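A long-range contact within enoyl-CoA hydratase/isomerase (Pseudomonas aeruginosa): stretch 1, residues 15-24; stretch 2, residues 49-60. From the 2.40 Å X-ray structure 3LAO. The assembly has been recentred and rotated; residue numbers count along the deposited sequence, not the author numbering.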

ATOM      1  N   THR B  15     -17.741  11.669  26.106  1.00 35.23           N
ATOM      2  CA  THR B  15     -17.648  13.097  26.405  1.00 30.76           C
ATOM      3  C   THR B  15     -17.391  13.907  25.141  1.00 33.93           C
ATOM      4  O   THR B  15     -16.797  13.411  24.177  1.00 34.13           O
ATOM      5  CB  THR B  15     -16.555  13.433  27.423  1.00 33.46           C
ATOM      6  OG1 THR B  15     -15.257  13.161  26.870  1.00 28.08           O
ATOM      7  CG2 THR B  15     -16.765  12.662  28.774  1.00 19.79           C
ATOM      8  N   ARG B  16     -17.812  15.163  25.153  1.00 35.58           N
ATOM      9  CA  ARG B  16     -17.618  16.053  24.019  1.00 38.19           C
ATOM     10  C   ARG B  16     -17.100  17.388  24.510  1.00 37.66           C
ATOM     11  O   ARG B  16     -17.601  17.915  25.497  1.00 39.61           O
ATOM     12  CB  ARG B  16     -18.934  16.288  23.295  1.00 35.36           C
ATOM     13  CG  ARG B  16     -19.598  15.045  22.697  1.00 33.90           C
ATOM     14  CD  ARG B  16     -21.015  15.381  22.552  1.00 28.64           C
ATOM     15  NE  ARG B  16     -21.788  14.605  21.608  1.00 35.20           N
ATOM     16  CZ  ARG B  16     -22.438  13.491  21.911  1.00 43.51           C
ATOM     17  NH1 ARG B  16     -22.345  12.974  23.156  1.00 44.33           N
ATOM     18  NH2 ARG B  16     -23.170  12.886  20.963  1.00 41.11           N
ATOM     19  N   GLU B  17     -16.102  17.939  23.830  1.00 31.59           N
ATOM     20  CA  GLU B  17     -15.621  19.271  24.177  1.00 35.32           C
ATOM     21  C   GLU B  17     -15.098  20.026  22.965  1.00 32.25           C
ATOM     22  O   GLU B  17     -14.353  19.484  22.157  1.00 31.44           O
ATOM     23  CB  GLU B  17     -14.557  19.227  25.276  1.00 38.86           C
ATOM     24  CG  GLU B  17     -13.837  20.575  25.481  1.00 44.82           C
ATOM     25  CD  GLU B  17     -12.522  20.483  26.306  1.00 68.89           C
ATOM     26  OE1 GLU B  17     -12.217  19.378  26.842  1.00 65.34           O
ATOM     27  OE2 GLU B  17     -11.800  21.523  26.401  1.00 63.80           O
ATOM     28  N   GLN B  18     -15.527  21.271  22.836  1.00 35.44           N
ATOM     29  CA  GLN B  18     -14.992  22.168  21.829  1.00 36.43           C
ATOM     30  C   GLN B  18     -13.863  22.881  22.501  1.00 41.98           C
ATOM     31  O   GLN B  18     -14.043  23.455  23.576  1.00 46.95           O
ATOM     32  CB  GLN B  18     -16.064  23.172  21.395  1.00 39.04           C
ATOM     33  CG  GLN B  18     -15.709  24.013  20.188  1.00 47.64           C
ATOM     34  CD  GLN B  18     -15.820  23.224  18.900  1.00 56.47           C
ATOM     35  OE1 GLN B  18     -16.883  22.642  18.634  1.00 61.97           O
ATOM     36  NE2 GLN B  18     -14.716  23.166  18.100  1.00 45.08           N
ATOM     37  N   ARG B  19     -12.684  22.808  21.905  1.00 41.93           N
ATOM     38  CA  ARG B  19     -11.553  23.554  22.410  1.00 37.36           C
ATOM     39  C   ARG B  19     -10.859  24.332  21.267  1.00 45.64           C
ATOM     40  O   ARG B  19      -9.974  23.815  20.580  1.00 58.86           O
ATOM     41  CB  ARG B  19     -10.621  22.605  23.142  1.00 35.02           C
ATOM     42  CG  ARG B  19      -9.566  23.311  23.937  1.00 41.72           C
ATOM     43  CD  ARG B  19      -8.552  22.340  24.490  1.00 44.03           C
ATOM     44  NE  ARG B  19      -9.184  21.434  25.438  1.00 45.88           N
ATOM     45  CZ  ARG B  19      -8.525  20.494  26.112  1.00 49.62           C
ATOM     46  NH1 ARG B  19      -7.213  20.344  25.942  1.00 51.98           N
ATOM     47  NH2 ARG B  19      -9.177  19.692  26.947  1.00 51.56           N
ATOM     48  N   GLY B  20     -11.268  25.587  21.073  1.00 38.57           N
ATOM     49  CA  GLY B  20     -10.919  26.326  19.878  1.00 34.38           C
ATOM     50  C   GLY B  20     -11.413  25.615  18.639  1.00 43.64           C
ATOM     51  O   GLY B  20     -12.600  25.268  18.556  1.00 45.80           O
ATOM     52  N   HIS B  21     -10.514  25.369  17.682  1.00 37.31           N
ATOM     53  CA  HIS B  21     -10.903  24.643  16.480  1.00 34.29           C
ATOM     54  C   HIS B  21     -10.861  23.112  16.677  1.00 35.43           C
ATOM     55  O   HIS B  21     -11.077  22.344  15.722  1.00 32.80           O
ATOM     56  CB  HIS B  21     -10.025  25.077  15.266  1.00 36.62           C
ATOM     57  CG  HIS B  21     -10.239  26.498  14.859  1.00 59.61           C
ATOM     58  ND1 HIS B  21      -9.199  27.394  14.689  1.00 70.65           N
ATOM     59  CD2 HIS B  21     -11.378  27.199  14.633  1.00 59.95           C
ATOM     60  CE1 HIS B  21      -9.693  28.577  14.360  1.00 65.22           C
ATOM     61  NE2 HIS B  21     -11.012  28.486  14.319  1.00 57.58           N
ATOM     62  N   LEU B  22     -10.553  22.654  17.891  1.00 30.35           N
ATOM     63  CA  LEU B  22     -10.484  21.205  18.129  1.00 32.65           C
ATOM     64  C   LEU B  22     -11.784  20.657  18.741  1.00 40.52           C
ATOM     65  O   LEU B  22     -12.423  21.306  19.595  1.00 35.51           O
ATOM     66  CB  LEU B  22      -9.310  20.853  19.039  1.00 26.83           C
ATOM     67  CG  LEU B  22      -7.932  21.337  18.603  1.00 30.24           C
ATOM     68  CD1 LEU B  22      -6.907  20.654  19.419  1.00 28.28           C
ATOM     69  CD2 LEU B  22      -7.709  21.077  17.095  1.00 26.41           C
ATOM     70  N   PHE B  23     -12.177  19.468  18.292  1.00 33.45           N
ATOM     71  CA  PHE B  23     -13.399  18.840  18.777  1.00 30.51           C
ATOM     72  C   PHE B  23     -12.963  17.562  19.518  1.00 31.34           C
ATOM     73  O   PHE B  23     -12.472  16.592  18.897  1.00 30.36           O
ATOM     74  CB  PHE B  23     -14.391  18.569  17.617  1.00 23.95           C
ATOM     75  CG  PHE B  23     -15.760  18.144  18.076  1.00 36.03           C
ATOM     76  CD1 PHE B  23     -16.068  16.820  18.255  1.00 40.59           C
ATOM     77  CD2 PHE B  23     -16.721  19.077  18.375  1.00 47.38           C
ATOM     78  CE1 PHE B  23     -17.306  16.438  18.729  1.00 39.89           C
ATOM     79  CE2 PHE B  23     -17.955  18.696  18.833  1.00 47.61           C
ATOM     80  CZ  PHE B  23     -18.235  17.365  19.015  1.00 44.71           C
ATOM     81  N   LEU B  24     -13.082  17.574  20.844  1.00 26.75           N
ATOM     82  CA  LEU B  24     -12.591  16.423  21.631  1.00 32.78           C
ATOM     83  C   LEU B  24     -13.682  15.420  22.000  1.00 27.95           C
ATOM     84  O   LEU B  24     -14.682  15.779  22.589  1.00 33.44           O
ATOM     85  CB  LEU B  24     -11.856  16.881  22.897  1.00 28.40           C
ATOM     86  CG  LEU B  24     -10.465  17.506  22.738  1.00 33.85           C
ATOM     87  CD1 LEU B  24     -10.394  18.501  21.660  1.00 32.76           C
ATOM     88  CD2 LEU B  24     -10.074  18.179  24.026  1.00 38.73           C
ATOM     89  N   GLY B  49     -21.016  12.808  14.022  1.00 29.31           N
ATOM     90  CA  GLY B  49     -21.964  13.567  13.220  1.00 29.14           C
ATOM     91  C   GLY B  49     -21.941  15.039  13.615  1.00 35.47           C
ATOM     92  O   GLY B  49     -21.960  15.935  12.779  1.00 36.53           O
ATOM     93  N   GLU B  50     -21.869  15.299  14.904  1.00 29.01           N
ATOM     94  CA  GLU B  50     -21.882  16.669  15.356  1.00 31.64           C
ATOM     95  C   GLU B  50     -20.568  17.426  15.005  1.00 38.97           C
ATOM     96  O   GLU B  50     -20.600  18.624  14.666  1.00 40.69           O
ATOM     97  CB  GLU B  50     -22.239  16.734  16.853  1.00 34.32           C
ATOM     98  CG  GLU B  50     -21.541  17.877  17.625  1.00 50.43           C
ATOM     99  CD  GLU B  50     -21.817  17.871  19.165  1.00 71.15           C
ATOM    100  OE1 GLU B  50     -21.993  16.759  19.768  1.00 55.55           O
ATOM    101  OE2 GLU B  50     -21.845  19.000  19.751  1.00 70.64           O
ATOM    102  N   TYR B  51     -19.432  16.737  15.095  1.00 27.83           N
ATOM    103  CA  TYR B  51     -18.161  17.254  14.578  1.00 31.33           C
ATOM    104  C   TYR B  51     -18.299  17.612  13.088  1.00 33.13           C
ATOM    105  O   TYR B  51     -17.949  18.705  12.681  1.00 35.23           O
ATOM    106  CB  TYR B  51     -17.033  16.227  14.760  1.00 38.16           C
ATOM    107  CG  TYR B  51     -15.726  16.518  13.979  1.00 27.64           C
ATOM    108  CD1 TYR B  51     -15.038  17.698  14.168  1.00 24.38           C
ATOM    109  CD2 TYR B  51     -15.173  15.561  13.113  1.00 25.40           C
ATOM    110  CE1 TYR B  51     -13.857  17.972  13.470  1.00 30.33           C
ATOM    111  CE2 TYR B  51     -13.999  15.806  12.427  1.00 25.55           C
ATOM    112  CZ  TYR B  51     -13.344  17.022  12.610  1.00 30.15           C
ATOM    113  OH  TYR B  51     -12.182  17.283  11.950  1.00 29.43           O
ATOM    114  N   GLU B  52     -18.814  16.693  12.279  1.00 31.63           N
ATOM    115  CA  GLU B  52     -19.044  16.981  10.866  1.00 33.14           C
ATOM    116  C   GLU B  52     -19.839  18.272  10.627  1.00 38.72           C
ATOM    117  O   GLU B  52     -19.584  19.016   9.674  1.00 42.83           O
ATOM    118  CB  GLU B  52     -19.773  15.831  10.184  1.00 32.75           C
ATOM    119  CG  GLU B  52     -18.921  14.586   9.981  1.00 41.70           C
ATOM    120  CD  GLU B  52     -17.892  14.782   8.885  1.00 50.05           C
ATOM    121  OE1 GLU B  52     -16.697  14.479   9.145  1.00 49.23           O
ATOM    122  OE2 GLU B  52     -18.289  15.254   7.780  1.00 49.27           O
ATOM    123  N   ARG B  53     -20.821  18.539  11.471  1.00 40.15           N
ATOM    124  CA  ARG B  53     -21.695  19.691  11.229  1.00 38.94           C
ATOM    125  C   ARG B  53     -21.228  20.945  11.944  1.00 35.97           C
ATOM    126  O   ARG B  53     -21.836  21.983  11.787  1.00 43.07           O
ATOM    127  CB  ARG B  53     -23.140  19.370  11.625  1.00 40.25           C
ATOM    128  CG  ARG B  53     -23.883  18.591  10.564  1.00 45.86           C
ATOM    129  CD  ARG B  53     -25.229  18.145  11.078  1.00 55.33           C
ATOM    130  NE  ARG B  53     -25.202  16.739  11.455  1.00 57.19           N
ATOM    131  CZ  ARG B  53     -25.197  16.300  12.698  1.00 52.39           C
ATOM    132  NH1 ARG B  53     -25.190  15.000  12.911  1.00 47.61           N
ATOM    133  NH2 ARG B  53     -25.215  17.161  13.711  1.00 56.71           N
ATOM    134  N   SER B  54     -20.170  20.817  12.743  1.00 39.90           N
ATOM    135  CA  SER B  54     -19.561  21.913  13.499  1.00 38.30           C
ATOM    136  C   SER B  54     -18.614  22.735  12.604  1.00 51.09           C
ATOM    137  O   SER B  54     -17.428  22.441  12.454  1.00 46.17           O
ATOM    138  CB  SER B  54     -18.776  21.341  14.652  1.00 37.26           C
ATOM    139  OG  SER B  54     -18.286  22.343  15.507  1.00 36.63           O
ATOM    140  N   GLU B  55     -19.187  23.778  12.022  1.00 62.47           N
ATOM    141  CA  GLU B  55     -18.509  24.750  11.193  1.00 63.93           C
ATOM    142  C   GLU B  55     -17.086  25.101  11.575  1.00 52.57           C
ATOM    143  O   GLU B  55     -16.258  25.284  10.699  1.00 49.43           O
ATOM    144  CB  GLU B  55     -19.336  26.034  11.210  1.00 83.52           C
ATOM    145  CG  GLU B  55     -20.726  25.872  10.622  1.00 98.47           C
ATOM    146  CD  GLU B  55     -20.688  25.539   9.135  1.00108.31           C
ATOM    147  OE1 GLU B  55     -20.030  24.540   8.750  1.00110.63           O
ATOM    148  OE2 GLU B  55     -21.318  26.281   8.350  1.00111.10           O
ATOM    149  N   GLU B  56     -16.824  25.242  12.871  1.00 49.90           N
ATOM    150  CA  GLU B  56     -15.554  25.753  13.369  1.00 48.30           C
ATOM    151  C   GLU B  56     -14.661  24.673  13.954  1.00 47.67           C
ATOM    152  O   GLU B  56     -13.602  24.960  14.511  1.00 55.68           O
ATOM    153  CB  GLU B  56     -15.780  26.827  14.438  1.00 65.47           C
ATOM    154  CG  GLU B  56     -17.245  27.163  14.716  1.00 83.70           C
ATOM    155  CD  GLU B  56     -17.900  26.246  15.750  1.00 94.47           C
ATOM    156  OE1 GLU B  56     -19.081  25.871  15.548  1.00 98.94           O
ATOM    157  OE2 GLU B  56     -17.242  25.916  16.766  1.00 95.52           O
ATOM    158  N   SER B  57     -15.076  23.425  13.875  1.00 38.02           N
ATOM    159  CA  SER B  57     -14.166  22.391  14.299  1.00 30.99           C
ATOM    160  C   SER B  57     -13.360  22.052  13.059  1.00 33.28           C
ATOM    161  O   SER B  57     -13.913  21.874  11.981  1.00 41.19           O
ATOM    162  CB  SER B  57     -14.940  21.186  14.811  1.00 37.88           C
ATOM    163  OG  SER B  57     -15.763  21.550  15.919  1.00 39.23           O
ATOM    164  N   ARG B  58     -12.051  22.018  13.205  1.00 27.96           N
ATOM    165  CA  ARG B  58     -11.187  21.759  12.086  1.00 36.51           C
ATOM    166  C   ARG B  58     -10.527  20.431  12.219  1.00 35.08           C
ATOM    167  O   ARG B  58     -10.012  19.901  11.245  1.00 42.88           O
ATOM    168  CB  ARG B  58     -10.113  22.825  11.971  1.00 36.75           C
ATOM    169  CG  ARG B  58     -10.661  24.112  11.445  1.00 40.68           C
ATOM    170  CD  ARG B  58      -9.591  25.193  11.534  1.00 43.96           C
ATOM    171  NE  ARG B  58     -10.095  26.526  11.221  1.00 44.94           N
ATOM    172  CZ  ARG B  58      -9.376  27.446  10.581  1.00 46.69           C
ATOM    173  NH1 ARG B  58      -8.138  27.160  10.174  1.00 40.97           N
ATOM    174  NH2 ARG B  58      -9.890  28.648  10.335  1.00 40.37           N
ATOM    175  N   CYS B  59     -10.551  19.884  13.421  1.00 32.80           N
ATOM    176  CA  CYS B  59     -10.011  18.564  13.638  1.00 29.78           C
ATOM    177  C   CYS B  59     -10.656  17.942  14.898  1.00 36.86           C
ATOM    178  O   CYS B  59     -10.973  18.618  15.887  1.00 33.70           O
ATOM    179  CB  CYS B  59      -8.507  18.677  13.798  1.00 33.36           C
ATOM    180  SG  CYS B  59      -7.590  17.105  13.757  1.00 28.11           S
ATOM    181  N   ALA B  60     -10.882  16.646  14.846  1.00 35.90           N
ATOM    182  CA  ALA B  60     -11.467  15.960  15.974  1.00 33.68           C
ATOM    183  C   ALA B  60     -10.364  15.141  16.657  1.00 37.76           C
ATOM    184  O   ALA B  60      -9.515  14.551  15.980  1.00 33.93           O
ATOM    185  CB  ALA B  60     -12.572  15.066  15.466  1.00 27.41           C
TER

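The most unusual feature of this contact is the way R58 lies over H21. The guanidinium of R58 stacks flat on the imidazole, with centres 4.1 Å apart and planes inclined by 25°, and R58 CD sits over the same ring system, 4.0 Å from the centroid of the H21 ring. An almost fully extended side chain, with chi2 and chi3 both t, lets R58 run across the ring, so that its aliphatic part and its planar cation both meet the aromatic surface. The edge of the same imidazole faces the backbone of stretch 2, with H21 CD2 3.2 Å from E56 O.

Next to this stack, the backbones begin to pair. H21 O accepts a short, nearly linear hydrogen bond from R58 N (2.7 Å, 175°) and a weak one from C59 N (3.4 Å). The strands then run parallel, L22 bridging to C59 and F23 to A60, and F23 N donates to C59 O at 2.8 Å. Close CA-H...O contacts accompany these bonds, among them A60 CA to F23 O at 3.2 Å. Stretch 1 reaches this register through a type II' turn from R19 to L22, in which G20 adopts a positive phi that favours glycine. A type I turn from S54 to S57 carries stretch 2 from its helix toward the strand.

The two sheet faces differ in how much they bury. L22 and C59 share one face, where the contact is modest: L22 CD2 approaches C59 CB at 4.2 Å. F23 and A60 share the other, and F23 loses more area to the opposing stretch than any other residue, 123 of the 599 Å² buried in total. With chi1 near t, its ring reaches back toward the helix. Y51 CB lies over one face of the phenyl ring, 4.1 Å from its centroid, while F23 CB packs against Y51 CD1 at 3.6 Å. The two aromatic rings are near parallel but slid apart, with centroids 5.9 Å apart, so they barely overlap. The small A60 brings its CB to 4.5 Å from F23 CB, consistent with the close approach of the two backbones here (CA to CA, 4.5 Å).

Polar side chains border this apolar packing. Q18, with chi2 at p, directs its amide to the serine turn: Q18 NE2 donates to S57 OG at 2.9 Å and also to G20 O at 3.0 Å, tying the two turns together. S57 OG is in turn hydrogen-bonded to S54 OG at 2.7 Å; the short serine side chains suit this compact polar cluster, and S57 itself is buried.

R16, on the strand of stretch 1, and E50, on the helix one residue before Y51, form a salt bridge, with R16 NE donating to E50 OE1 at 2.8 Å. The carboxylate approaches the edge of the guanidinium, near its plane, and E50 CD also lies 3.6 Å from F23 CZ, at the edge of the phenyl ring. A single glutamate thus meets both the charged and the aromatic parts of stretch 1.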